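Local coordinates for polyketide biosynthesis cytochrome P450 PksS (Bacillus subtilis, PDB 4YZR), which acts as a heme-dependent cytochrome P450 monooxygenase in the biosynthesis of the antibiotic polyketide bacillaene, with dihydrobacillaene as its substrate, at residues I47-Y50 and D51-M54; D140-S144 and F145-L149; E263-K266 and L267-P271; V278-L281 and L282-T285. All coordinates share one frame; numbering follows the deposited sequence.

In the fold
The four contacts follow one another along the chain without nesting or crossing, and each is a local turn rather than the closure of a long loop. Contact 1 carries strand 42-47 into helix 50-58. Contact 2, on the opposite side of the chain's centre, bridges the short helix 141-146 and helix 148-158 after strand 138-140. Contacts 3 and 4 belong to successive helices, 261-269 and 274-285, the J and K helices of the P450 fold, with nearest atoms about 6 Å apart. Helix 355-372 is touched by contacts 2, 3 and 4, while the long helix 228-259 packs against contacts 2 and 4; contact 4 lies beside the heme.

Contact 1. Residues I47-Y50 and D51-M54; sequences ITRY and DDCM
Arg49 turns back over the start of helix 50-58 and grips Asp51 side-on with two nitrogens, one to each carboxylate oxygen. Arg49 NE reaches Asp51 OD1 on the syn side at 2.8 Å, whereas Arg49 NH1 meets Asp51 OD2 from above the carboxylate plane at 3.0 Å. The two flat groups are turned 55° from each other. A bend at chi3 (59°) brings the guanidinium round, and Asp51 answers with CG lodged between its own N and carbonyl carbon (chi1 60°). Asp52 adds a long salt bridge, OD2 to Arg49 NE at 3.7 Å, and OD2 also accepts from a water that takes the Arg49 N-H. Lys303 and Tyr302 bind the other oxygen of Asp52, so a second cation probably helps to balance the paired acids.

Behind this network, Arg49 is the N-cap, its O accepting from Cys53 N at 2.9 Å. One residue on, Tyr50 and Met54 lie side by side, ring CE1 to Met54 CG at 3.7 Å, and Met54 SD makes an oblique Met-aromatic contact. Arg341 O holds the Tyr50 hydroxyl, and Phe326 stacks on the ring. The Ile47 side chain crosses that of Asp52 at about a right angle, with Ile47 CG2 3.5 Å from Asp52 CB. The strand-to-helix corner thus sits with Ile47 against strands 30-35 and 312-315, and Arg49 beside helix 17-27.

Contact 2. Residues D140-S144 and F145-L149; sequences DIMKS and FASPL
Phe145 turns the edge of its ring towards Ser144 O, the carbonyl just before it, while Ala365 and Leu369 of helix 355-372 and Leu130 of helix 119-133 pack around the ring. With CG anti to the backbone N (chi1 -169°), the phenyl group is carried off from residues 140-144, into the packing against those two helices. A second flat group, the Asp140 carboxylate, caps the first turn: OD1 accepts from Met142 N at 2.9 Å, the donor standing above the carboxylate plane, and also binds Leu399 N.

The backbone widens at 142-144. Ala146 N bonds Ile141 O at 2.9 Å and Ser147 N bonds Met142 O at 2.9 Å, each reaching back five residues, as in a pi-type turn; the Phe145 N bond to Ile141 O is weak. The Pro148 ring lies against the backbone of 143-144, CD 3.3 Å from Lys143 O and CG 3.6 Å from Ser144 C. Proline has no N-H to offer, and its CD faces the carbonyls in place of a donor. Ser144 OG, set between its own N and carbonyl carbon, bonds Asp140 O at 2.8 Å and so doubles the backbone bond there.

Met142 SD rests on Ala146 CB at 4.0 Å. The widened turn joins strand 138-140 to helix 148-158, with Met142 and Ala146 facing helix 228-259, Ile141 and Phe145 facing helix 355-372, and Ser144 meeting helix 119-133.

Contact 3. Residues E263-K266 and L267-P271; sequences ECEK and LKQQP
Glu265 and Gln269, one helical turn apart, are joined both through their side chains and through the backbone. In the side-chain bond, Glu265 OE2 accepts from Gln269 NE2 at 2.8 Å through its anti lone pair, the one away from the other oxygen; the carboxylate and amide planes stand 59° apart. Glu265 gets there by bending at chi2 (59°), which swings the carboxylate round to a Gln269 chain that is extended beyond CG. Gln269 CG lies 3.3 Å from the same oxygen, Glu265 OE2, so the amide arm runs close past the acid before bonding to it.

Of the charged groups, Lys266 NZ makes a salt bridge to Glu263 OE2 at 2.9 Å, on the syn lone pair, and Ile335 N engages OE1 of the same glutamate. Lys268 NZ stands 4.0 Å from Glu265 OE1, too far for a salt bridge, and bonds Pro374 O instead.

All this lies on helix 261-269, the J helix of the P450 fold, and runs through to its C-terminal end. Cys264 and Leu267 form its buried side, packing on Leu370 of helix 355-372.

The backbone bonds carry the helix to its close. Lys268 N to Cys264 O, at 3.0 Å, is regular, whereas Gln270 N still reaches Lys266 O at 3.0 Å although Gln270 has already left helical geometry (phi -134°), with Pro271 directly behind it.

Contact 4. Residues V278-L281 and L282-T285; sequences VEEL and LRYT
Glu280 and Arg283 form the ExxR pair of the P450 K helix. Arg283 grips the carboxylate side-on, NE to Glu280 OE1 and NH2 to Glu280 OE2, both at 2.9 Å and close to the guanidinium plane. Both oxygens are met from above the carboxylate plane, the two planes lying 34° apart. The bend of Glu280 at chi2 (71°) lays its carboxylate alongside the arginine. Arg337 makes a second salt bridge to Glu280 OE1, as in the Glu-Arg-Arg triad of the family, and Arg283 NH1 bonds the carbonyls of Asn321 and Pro330; the buried ion pair is thereby held by several further partners.

At the helix end, Leu281 O accepts two bonds from Thr285, from N at 2.9 Å and OG1 at 2.8 Å, which approach opposite faces of the carbonyl plane.

Leu282 CD1 lies beside Val278 CG1 at 4.0 Å and against Glu279 OE2 at 3.8 Å, an acid held by Arg359 and His342. The Leu282 side chain is about 4 Å from the heme. Helix 274-285 packs on helix 228-259 through Leu281, Leu282 and Thr285, and on Phe366 of helix 355-372 through Val278 and Leu281.

Contact 1. Residues I47-Y50 and D51-M54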
# COMPACT_ATOMS: atom_id res chain seq x y z
N ILE A 47 -15.03 -6.45 -9.51
CA ILE A 47 -15.73 -5.21 -9.77
C ILE A 47 -14.75 -4.22 -10.35
O ILE A 47 -13.74 -3.89 -9.65
CB ILE A 47 -16.32 -4.69 -8.43
CG1 ILE A 47 -17.07 -5.78 -7.67
CG2 ILE A 47 -17.23 -3.45 -8.68
CD1 ILE A 47 -18.23 -6.41 -8.38
N THR A 48 -14.87 -3.82 -11.61
CA THR A 48 -13.88 -3.02 -12.28
C THR A 48 -14.18 -1.62 -12.63
O THR A 48 -13.29 -0.85 -12.96
CB THR A 48 -13.33 -3.75 -13.50
OG1 THR A 48 -14.46 -4.36 -14.17
CG2 THR A 48 -12.41 -4.86 -13.05
N ARG A 49 -15.49 -1.25 -12.65
CA ARG A 49 -15.83 0.15 -12.86
C ARG A 49 -15.79 1.03 -11.62
O ARG A 49 -16.06 0.53 -10.54
CB ARG A 49 -17.26 0.27 -13.38
CG ARG A 49 -17.44 -0.21 -14.84
CD ARG A 49 -18.97 -0.38 -15.13
NE ARG A 49 -19.70 0.89 -14.93
CZ ARG A 49 -20.01 1.75 -15.89
NH1 ARG A 49 -20.63 2.88 -15.58
NH2 ARG A 49 -19.64 1.56 -17.16
N TYR A 50 -15.52 2.31 -11.79
CA TYR A 50 -15.43 3.21 -10.65
C TYR A 50 -16.77 3.31 -9.93
O TYR A 50 -16.86 3.27 -8.72
CB TYR A 50 -14.98 4.58 -11.12
CG TYR A 50 -14.70 5.59 -10.06
CD1 TYR A 50 -15.68 6.35 -9.45
CD2 TYR A 50 -13.37 5.87 -9.70
CE1 TYR A 50 -15.40 7.33 -8.55
CE2 TYR A 50 -13.08 6.88 -8.78
CZ TYR A 50 -14.10 7.61 -8.22
OH TYR A 50 -13.82 8.66 -7.35
N ASP A 51 -17.88 3.48 -10.67
CA ASP A 51 -19.14 3.63 -9.99
C ASP A 51 -19.52 2.41 -9.25
O ASP A 51 -20.00 2.51 -8.08
CB ASP A 51 -20.29 4.02 -11.02
CG ASP A 51 -20.54 3.05 -12.11
OD1 ASP A 51 -19.77 2.15 -12.46
OD2 ASP A 51 -21.63 3.12 -12.80
N ASP A 52 -19.27 1.24 -9.80
CA ASP A 52 -19.61 0.02 -9.07
C ASP A 52 -18.68 -0.26 -7.87
O ASP A 52 -19.09 -0.70 -6.80
CB ASP A 52 -19.60 -1.22 -9.95
CG ASP A 52 -20.60 -1.13 -11.12
OD1 ASP A 52 -21.72 -0.60 -10.87
OD2 ASP A 52 -20.32 -1.57 -12.24
N CYS A 53 -17.39 0.11 -8.04
CA CYS A 53 -16.48 -0.00 -6.90
C CYS A 53 -16.96 0.86 -5.78
O CYS A 53 -16.94 0.48 -4.60
CB CYS A 53 -15.10 0.37 -7.32
SG CYS A 53 -14.19 -0.90 -8.24
N MET A 54 -17.33 2.12 -6.12
CA MET A 54 -17.90 3.02 -5.08
C MET A 54 -19.09 2.44 -4.42
O MET A 54 -19.19 2.52 -3.18
CB MET A 54 -18.14 4.45 -5.59
CG MET A 54 -16.94 5.24 -5.94
SD MET A 54 -16.00 5.62 -4.43
CE MET A 54 -17.15 6.34 -3.37
O HOH W 1 -17.83 -2.75 -12.21

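Contact 2. Residues D140-S144 and F145-L149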
# COMPACT_ATOMS: atom_id res chain seq x y z
N ASP A 140 20.16 0.47 -9.26
CA ASP A 140 18.83 -0.17 -9.13
C ASP A 140 18.03 0.66 -8.16
O ASP A 140 18.36 0.67 -6.96
CB ASP A 140 19.00 -1.60 -8.68
CG ASP A 140 17.66 -2.25 -8.26
OD1 ASP A 140 16.59 -1.70 -8.54
OD2 ASP A 140 17.71 -3.35 -7.66
N ILE A 141 17.07 1.38 -8.70
CA ILE A 141 16.25 2.26 -7.81
C ILE A 141 15.56 1.50 -6.72
O ILE A 141 15.41 2.05 -5.62
CB ILE A 141 15.20 3.00 -8.66
CG1 ILE A 141 15.91 4.09 -9.49
CG2 ILE A 141 14.10 3.66 -7.79
CD1 ILE A 141 16.44 5.27 -8.72
N MET A 142 15.20 0.25 -6.91
CA MET A 142 14.57 -0.44 -5.78
C MET A 142 15.52 -0.63 -4.66
O MET A 142 15.25 -0.22 -3.52
CB MET A 142 13.98 -1.72 -6.29
CG MET A 142 12.97 -1.51 -7.42
SD MET A 142 11.66 -0.34 -7.09
CE MET A 142 10.82 -1.08 -5.70
N LYS A 143 16.70 -1.25 -4.89
CA LYS A 143 17.62 -1.48 -3.83
C LYS A 143 18.18 -0.26 -3.16
O LYS A 143 18.47 -0.23 -1.94
CB LYS A 143 18.73 -2.41 -4.39
CG LYS A 143 19.71 -2.91 -3.37
CD LYS A 143 20.76 -3.84 -4.05
CE LYS A 143 21.61 -3.25 -5.18
NZ LYS A 143 21.97 -1.80 -5.05
N SER A 144 18.46 0.75 -3.98
CA SER A 144 19.18 1.92 -3.53
C SER A 144 18.34 2.99 -2.91
O SER A 144 18.86 3.86 -2.27
CB SER A 144 20.01 2.50 -4.67
OG SER A 144 19.21 3.04 -5.65
N PHE A 145 17.02 3.01 -3.22
CA PHE A 145 16.26 4.21 -2.86
C PHE A 145 14.79 3.85 -2.51
O PHE A 145 14.37 4.16 -1.37
CB PHE A 145 16.26 5.18 -4.09
CG PHE A 145 15.73 6.58 -3.80
CD1 PHE A 145 16.36 7.38 -2.90
CD2 PHE A 145 14.65 7.04 -4.51
CE1 PHE A 145 15.87 8.67 -2.62
CE2 PHE A 145 14.20 8.33 -4.31
CZ PHE A 145 14.78 9.09 -3.37
N ALA A 146 14.07 3.22 -3.38
CA ALA A 146 12.58 3.01 -3.15
C ALA A 146 12.40 2.05 -2.05
O ALA A 146 11.46 2.24 -1.25
CB ALA A 146 11.96 2.55 -4.40
N SER A 147 13.17 0.94 -1.92
CA SER A 147 13.00 0.00 -0.81
C SER A 147 13.53 0.54 0.52
O SER A 147 12.85 0.48 1.55
CB SER A 147 13.62 -1.36 -1.17
OG SER A 147 13.04 -1.93 -2.34
N PRO A 148 14.75 1.13 0.59
CA PRO A 148 15.29 1.54 1.91
C PRO A 148 14.61 2.72 2.50
O PRO A 148 14.43 2.77 3.69
CB PRO A 148 16.80 1.80 1.67
CG PRO A 148 16.88 1.93 0.19
CD PRO A 148 15.82 1.13 -0.46
N LEU A 149 14.13 3.68 1.72
CA LEU A 149 13.60 4.90 2.30
C LEU A 149 12.40 4.61 3.20
O LEU A 149 12.43 4.97 4.40
CB LEU A 149 13.36 5.99 1.29
CG LEU A 149 12.84 7.31 1.85
CD1 LEU A 149 13.35 8.58 1.09
CD2 LEU A 149 11.37 7.39 2.03

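Contact 3. Residues E263-K266 and L267-P271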
# COMPACT_ATOMS: atom_id res chain seq x y z
N GLU A 263 6.29 14.57 -18.97
CA GLU A 263 5.74 14.86 -17.64
C GLU A 263 6.85 14.93 -16.60
O GLU A 263 6.80 15.81 -15.73
CB GLU A 263 4.74 13.76 -17.25
CG GLU A 263 3.52 13.66 -18.17
CD GLU A 263 2.72 14.95 -18.15
OE1 GLU A 263 2.14 15.37 -17.14
OE2 GLU A 263 2.75 15.62 -19.23
N CYS A 264 7.87 14.11 -16.74
CA CYS A 264 9.04 14.18 -15.84
C CYS A 264 9.70 15.58 -15.89
O CYS A 264 10.00 16.20 -14.92
CB CYS A 264 10.02 13.17 -16.27
SG CYS A 264 11.33 13.02 -15.03
N GLU A 265 9.85 16.05 -17.13
CA GLU A 265 10.45 17.42 -17.32
C GLU A 265 9.63 18.53 -16.75
O GLU A 265 10.19 19.40 -16.08
CB GLU A 265 10.64 17.64 -18.82
CG GLU A 265 11.49 18.85 -19.19
CD GLU A 265 12.88 18.78 -18.61
OE1 GLU A 265 13.52 17.71 -18.72
OE2 GLU A 265 13.31 19.79 -18.00
N LYS A 266 8.29 18.43 -16.81
CA LYS A 266 7.46 19.43 -16.17
C LYS A 266 7.75 19.52 -14.70
O LYS A 266 7.81 20.57 -14.10
CB LYS A 266 5.97 19.16 -16.39
CG LYS A 266 5.53 19.31 -17.85
CD LYS A 266 4.02 19.07 -17.99
CE LYS A 266 3.49 19.07 -19.39
NZ LYS A 266 2.17 18.39 -19.57
N LEU A 267 7.80 18.33 -14.09
CA LEU A 267 7.96 18.33 -12.66
C LEU A 267 9.37 18.78 -12.20
O LEU A 267 9.55 19.43 -11.20
CB LEU A 267 7.74 16.85 -12.16
CG LEU A 267 7.85 16.63 -10.63
CD1 LEU A 267 6.97 17.54 -9.83
CD2 LEU A 267 7.57 15.12 -10.29
N LYS A 268 10.34 18.38 -12.94
CA LYS A 268 11.72 18.78 -12.70
C LYS A 268 11.88 20.30 -12.77
O LYS A 268 12.48 20.89 -11.88
CB LYS A 268 12.59 18.10 -13.70
CG LYS A 268 14.06 18.32 -13.57
CD LYS A 268 14.71 17.52 -14.72
CE LYS A 268 14.58 16.03 -14.52
NZ LYS A 268 14.96 15.36 -15.77
N GLN A 269 11.24 20.91 -13.74
CA GLN A 269 11.31 22.40 -13.90
C GLN A 269 10.48 23.14 -12.94
O GLN A 269 10.84 24.23 -12.50
CB GLN A 269 10.87 22.76 -15.29
CG GLN A 269 11.84 22.25 -16.35
CD GLN A 269 11.59 22.82 -17.75
OE1 GLN A 269 11.28 24.01 -17.93
NE2 GLN A 269 11.74 21.98 -18.75
N GLN A 270 9.35 22.52 -12.50
CA GLN A 270 8.46 23.19 -11.58
C GLN A 270 8.10 22.22 -10.45
O GLN A 270 7.02 21.60 -10.49
CB GLN A 270 7.14 23.68 -12.25
CG GLN A 270 6.21 24.53 -11.33
CD GLN A 270 6.93 25.47 -10.38
OE1 GLN A 270 7.38 25.13 -9.32
NE2 GLN A 270 7.12 26.71 -10.84
N PRO A 271 8.89 22.21 -9.41
CA PRO A 271 8.60 21.30 -8.31
C PRO A 271 7.34 21.60 -7.58
O PRO A 271 6.89 20.76 -6.79
CB PRO A 271 9.86 21.40 -7.44
CG PRO A 271 10.96 21.92 -8.33
CD PRO A 271 10.26 22.79 -9.33

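Contact 4. Residues V278-L281 and L282-T285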
# COMPACT_ATOMS: atom_id res chain seq x y z
N VAL A 278 2.12 13.60 -7.37
CA VAL A 278 2.00 12.37 -6.46
C VAL A 278 0.62 11.79 -6.60
O VAL A 278 0.49 10.55 -6.64
CB VAL A 278 2.40 12.73 -5.06
CG1 VAL A 278 2.01 11.59 -4.11
CG2 VAL A 278 3.91 13.02 -5.01
N GLU A 279 -0.42 12.58 -6.67
CA GLU A 279 -1.74 12.03 -6.81
C GLU A 279 -1.95 11.34 -8.13
O GLU A 279 -2.58 10.27 -8.24
CB GLU A 279 -2.82 13.12 -6.65
CG GLU A 279 -2.81 13.76 -5.30
CD GLU A 279 -2.90 12.83 -4.20
OE1 GLU A 279 -3.93 12.06 -4.12
OE2 GLU A 279 -2.04 12.79 -3.34
N GLU A 280 -1.36 11.89 -9.20
CA GLU A 280 -1.41 11.23 -10.48
C GLU A 280 -0.63 9.95 -10.52
O GLU A 280 -1.09 8.97 -11.11
CB GLU A 280 -1.02 12.18 -11.60
CG GLU A 280 -1.07 11.57 -12.97
CD GLU A 280 -2.43 11.29 -13.51
OE1 GLU A 280 -3.44 11.33 -12.78
OE2 GLU A 280 -2.59 11.09 -14.80
N LEU A 281 0.52 9.95 -9.86
CA LEU A 281 1.27 8.68 -9.77
C LEU A 281 0.50 7.66 -8.96
O LEU A 281 0.51 6.48 -9.33
CB LEU A 281 2.67 8.94 -9.25
CG LEU A 281 3.54 9.78 -10.22
CD1 LEU A 281 4.81 10.20 -9.54
CD2 LEU A 281 3.89 9.12 -11.48
N LEU A 282 -0.17 8.04 -7.90
CA LEU A 282 -1.04 7.10 -7.18
C LEU A 282 -2.11 6.57 -8.07
O LEU A 282 -2.37 5.35 -8.07
CB LEU A 282 -1.65 7.79 -5.99
CG LEU A 282 -0.76 7.96 -4.77
CD1 LEU A 282 -1.16 9.10 -3.87
CD2 LEU A 282 -0.66 6.63 -4.00
N ARG A 283 -2.78 7.41 -8.84
CA ARG A 283 -3.83 6.97 -9.70
C ARG A 283 -3.33 6.01 -10.75
O ARG A 283 -3.94 4.96 -10.98
CB ARG A 283 -4.51 8.16 -10.40
CG ARG A 283 -5.64 7.79 -11.30
CD ARG A 283 -6.10 8.89 -12.28
NE ARG A 283 -5.15 9.11 -13.32
CZ ARG A 283 -5.16 8.47 -14.48
NH1 ARG A 283 -6.03 7.56 -14.78
NH2 ARG A 283 -4.19 8.71 -15.40
N TYR A 284 -2.26 6.36 -11.43
CA TYR A 284 -1.75 5.63 -12.59
C TYR A 284 -1.03 4.34 -12.18
O TYR A 284 -1.19 3.32 -12.91
CB TYR A 284 -0.80 6.57 -13.33
CG TYR A 284 -0.33 6.07 -14.67
CD1 TYR A 284 -1.04 6.29 -15.80
CD2 TYR A 284 0.81 5.36 -14.74
CE1 TYR A 284 -0.53 5.80 -17.04
CE2 TYR A 284 1.31 4.85 -15.94
CZ TYR A 284 0.62 5.09 -17.03
OH TYR A 284 1.13 4.56 -18.24
N THR A 285 -0.34 4.31 -11.07
CA THR A 285 0.43 3.15 -10.70
C THR A 285 -0.35 2.26 -9.78
O THR A 285 0.10 1.11 -9.59
CB THR A 285 1.77 3.50 -10.03
OG1 THR A 285 1.62 4.04 -8.71
CG2 THR A 285 2.65 4.40 -10.97